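Local coordinates for staphylococcal enterotoxin-like toxin (Staphylococcus aureus, PDB 4DXF), which binds carbohydrate, probably sialylated host glycans, as a staphylococcal superantigen-like protein with an OB-fold and a beta-grasp domain, at residues A[39-43]-A[44-48]. Residues are numbered along the deposited sequence; the frame is centred on the assembly and turned at random.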
ATOM      1  N   LYS A  39      -2.996 -26.117   2.487  1.00 39.91           N
ATOM      2  CA  LYS A  39      -4.355 -26.485   2.065  1.00 42.08           C
ATOM      3  C   LYS A  39      -5.357 -25.391   2.498  1.00 42.11           C
ATOM      4  O   LYS A  39      -5.265 -24.899   3.632  1.00 42.43           O
ATOM      5  CB  LYS A  39      -4.658 -27.811   2.787  1.00 42.71           C
ATOM      6  CG  LYS A  39      -5.943 -28.545   2.415  1.00 46.32           C
ATOM      7  CD  LYS A  39      -6.105 -29.709   3.401  1.00 51.95           C
ATOM      8  CE  LYS A  39      -5.061 -30.795   3.096  1.00 52.69           C
ATOM      9  NZ  LYS A  39      -5.392 -32.123   3.722  1.00 57.78           N
ATOM     10  N   LYS A  40      -6.304 -25.007   1.634  1.00 42.99           N
ATOM     11  CA  LYS A  40      -7.370 -24.033   2.059  1.00 43.78           C
ATOM     12  C   LYS A  40      -8.117 -24.468   3.341  1.00 44.09           C
ATOM     13  O   LYS A  40      -8.515 -25.633   3.482  1.00 43.49           O
ATOM     14  CB  LYS A  40      -8.353 -23.782   0.916  1.00 44.25           C
ATOM     15  CG  LYS A  40      -9.499 -22.768   1.173  1.00 45.39           C
ATOM     16  CD  LYS A  40     -10.316 -22.663  -0.130  1.00 45.93           C
ATOM     17  CE  LYS A  40     -11.778 -22.329   0.143  1.00 48.69           C
ATOM     18  NZ  LYS A  40     -11.919 -20.881   0.454  1.00 48.02           N
ATOM     19  N   TRP A  41      -8.283 -23.564   4.292  1.00 43.74           N
ATOM     20  CA  TRP A  41      -8.978 -23.929   5.525  1.00 44.70           C
ATOM     21  C   TRP A  41     -10.065 -22.923   5.938  1.00 44.50           C
ATOM     22  O   TRP A  41     -10.677 -23.083   6.996  1.00 44.77           O
ATOM     23  CB  TRP A  41      -7.998 -24.153   6.690  1.00 45.43           C
ATOM     24  CG  TRP A  41      -7.107 -22.967   6.936  1.00 47.10           C
ATOM     25  CD1 TRP A  41      -5.897 -22.713   6.339  1.00 49.12           C
ATOM     26  CD2 TRP A  41      -7.344 -21.869   7.846  1.00 50.66           C
ATOM     27  NE1 TRP A  41      -5.368 -21.522   6.819  1.00 48.50           N
ATOM     28  CE2 TRP A  41      -6.233 -20.986   7.741  1.00 49.69           C
ATOM     29  CE3 TRP A  41      -8.379 -21.551   8.749  1.00 50.07           C
ATOM     30  CZ2 TRP A  41      -6.140 -19.800   8.493  1.00 49.71           C
ATOM     31  CZ3 TRP A  41      -8.294 -20.367   9.482  1.00 51.07           C
ATOM     32  CH2 TRP A  41      -7.179 -19.509   9.355  1.00 50.69           C
ATOM     33  N   THR A  42     -10.273 -21.884   5.129  1.00 43.39           N
ATOM     34  CA  THR A  42     -11.381 -20.950   5.370  1.00 42.56           C
ATOM     35  C   THR A  42     -11.866 -20.324   4.102  1.00 41.49           C
ATOM     36  O   THR A  42     -11.689 -20.847   3.007  1.00 41.91           O
ATOM     37  CB  THR A  42     -11.091 -19.855   6.453  1.00 42.99           C
ATOM     38  OG1 THR A  42     -10.949 -20.472   7.725  1.00 44.53           O
ATOM     39  CG2 THR A  42     -12.246 -18.885   6.595  1.00 41.22           C
ATOM     40  N   THR A  43     -12.517 -19.187   4.260  1.00 41.17           N
ATOM     41  CA  THR A  43     -13.141 -18.540   3.142  1.00 39.96           C
ATOM     42  C   THR A  43     -12.089 -17.896   2.260  1.00 40.26           C
ATOM     43  O   THR A  43     -12.396 -17.394   1.183  1.00 40.07           O
ATOM     44  CB  THR A  43     -14.224 -17.546   3.628  1.00 40.22           C
ATOM     45  OG1 THR A  43     -13.698 -16.770   4.715  1.00 40.54           O
ATOM     46  CG2 THR A  43     -15.465 -18.355   4.125  1.00 38.40           C
ATOM     47  N   ILE A  44     -10.831 -17.905   2.719  1.00 40.11           N
ATOM     48  CA  ILE A  44      -9.718 -17.496   1.827  1.00 38.61           C
ATOM     49  C   ILE A  44      -8.447 -18.208   2.174  1.00 36.28           C
ATOM     50  O   ILE A  44      -8.313 -18.812   3.228  1.00 36.97           O
ATOM     51  CB  ILE A  44      -9.429 -15.959   1.778  1.00 38.19           C
ATOM     52  CG1 ILE A  44      -9.038 -15.437   3.154  1.00 39.38           C
ATOM     53  CG2 ILE A  44     -10.614 -15.195   1.051  1.00 42.07           C
ATOM     54  CD1 ILE A  44      -8.522 -14.020   3.090  1.00 41.47           C
ATOM     55  N   ARG A  45      -7.503 -18.046   1.274  1.00 34.43           N
ATOM     56  CA  ARG A  45      -6.206 -18.668   1.363  1.00 31.78           C
ATOM     57  C   ARG A  45      -5.157 -17.626   1.773  1.00 30.35           C
ATOM     58  O   ARG A  45      -5.381 -16.398   1.624  1.00 29.76           O
ATOM     59  CB  ARG A  45      -5.889 -19.225  -0.017  1.00 31.86           C
ATOM     60  CG  ARG A  45      -6.833 -20.448  -0.323  1.00 31.31           C
ATOM     61  CD  ARG A  45      -6.732 -20.799  -1.739  1.00 35.50           C
ATOM     62  NE  ARG A  45      -5.399 -21.254  -2.166  1.00 35.56           N
ATOM     63  CZ  ARG A  45      -4.635 -20.640  -3.084  1.00 37.90           C
ATOM     64  NH1 ARG A  45      -5.006 -19.485  -3.672  1.00 36.30           N
ATOM     65  NH2 ARG A  45      -3.454 -21.169  -3.408  1.00 35.19           N
ATOM     66  N   PHE A  46      -4.043 -18.150   2.284  1.00 28.50           N
ATOM     67  CA  PHE A  46      -2.964 -17.353   2.877  1.00 26.75           C
ATOM     68  C   PHE A  46      -1.645 -17.806   2.290  1.00 27.29           C
ATOM     69  O   PHE A  46      -1.469 -18.967   1.947  1.00 27.55           O
ATOM     70  CB  PHE A  46      -2.903 -17.456   4.376  1.00 25.40           C
ATOM     71  CG  PHE A  46      -4.169 -16.939   5.071  1.00 30.44           C
ATOM     72  CD1 PHE A  46      -4.365 -15.580   5.255  1.00 33.19           C
ATOM     73  CD2 PHE A  46      -5.149 -17.829   5.493  1.00 30.70           C
ATOM     74  CE1 PHE A  46      -5.541 -15.065   5.863  1.00 35.26           C
ATOM     75  CE2 PHE A  46      -6.340 -17.340   6.098  1.00 34.66           C
ATOM     76  CZ  PHE A  46      -6.512 -15.965   6.288  1.00 35.15           C
ATOM     77  N   MET A  47      -0.762 -16.847   2.119  1.00 24.74           N
ATOM     78  CA  MET A  47       0.666 -17.127   1.877  1.00 24.69           C
ATOM     79  C   MET A  47       1.384 -16.933   3.215  1.00 25.30           C
ATOM     80  O   MET A  47       1.338 -15.840   3.823  1.00 25.57           O
ATOM     81  CB  MET A  47       1.230 -16.175   0.775  1.00 21.65           C
ATOM     82  CG  MET A  47       2.793 -16.463   0.579  1.00 23.98           C
ATOM     83  SD  MET A  47       3.530 -15.501  -0.659  1.00 26.10           S
ATOM     84  CE  MET A  47       2.918 -16.155  -2.148  1.00 27.55           C
ATOM     85  N   ASN A  48       2.081 -17.970   3.690  1.00 23.59           N
ATOM     86  CA  ASN A  48       2.821 -17.906   4.947  1.00 24.42           C
ATOM     87  C   ASN A  48       4.258 -17.425   4.636  1.00 25.15           C
ATOM     88  O   ASN A  48       4.916 -17.968   3.751  1.00 24.56           O
ATOM     89  CB  ASN A  48       2.879 -19.294   5.605  1.00 25.93           C
ATOM     90  CG  ASN A  48       1.515 -19.737   6.116  1.00 27.94           C
ATOM     91  OD1 ASN A  48       1.053 -19.264   7.170  1.00 27.06           O
ATOM     92  ND2 ASN A  48       0.825 -20.499   5.304  1.00 27.81           N
TER
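Trp41 and Phe46 meet across the loop that leads into strand 46-49, with Trp41 CZ2 lying 3.4 Å from Phe46 CE2. The two ring planes are inclined by only 27° but are slid apart, their centroids 5.5 Å distant when the six-membered ring of the indole is taken, so the rings barely overlap and touch chiefly through CZ2 of the indole and CE2 and CD2 of Phe46. With chi1 at 55°, the indole of Trp41 leaves the backbone flanked by its own N and C and reaches Phe46. Trp41 itself is exposed, whereas Phe46 is buried and its ring also packs edge-to-face with Tyr87. The loop joins two adjacent antiparallel strands, 33-37 and 46-49, of the OB-fold domain. Ile44, just after the turn, directs its side chain away from the loop onto Ala59 of strand 56-59 and onto Tyr87. Lys40 reaches over the turn: its extended chain crosses that of Arg45 at about a right angle, CG to CG 3.8 Å, then bends at its last torsion (chi4 78°) to let NZ donate to Thr42 O at 2.6 Å. That bond lies in the carbonyl plane and ties the side chain back across the loop. The guanidinium of Arg45 is engaged beyond the loop, NH2 hydrogen-bonding Tyr68 O and NH1 forming a salt bridge with Asp65. Thr42 OG1 hydrogen-bonds Trp41 O from above the carbonyl plane.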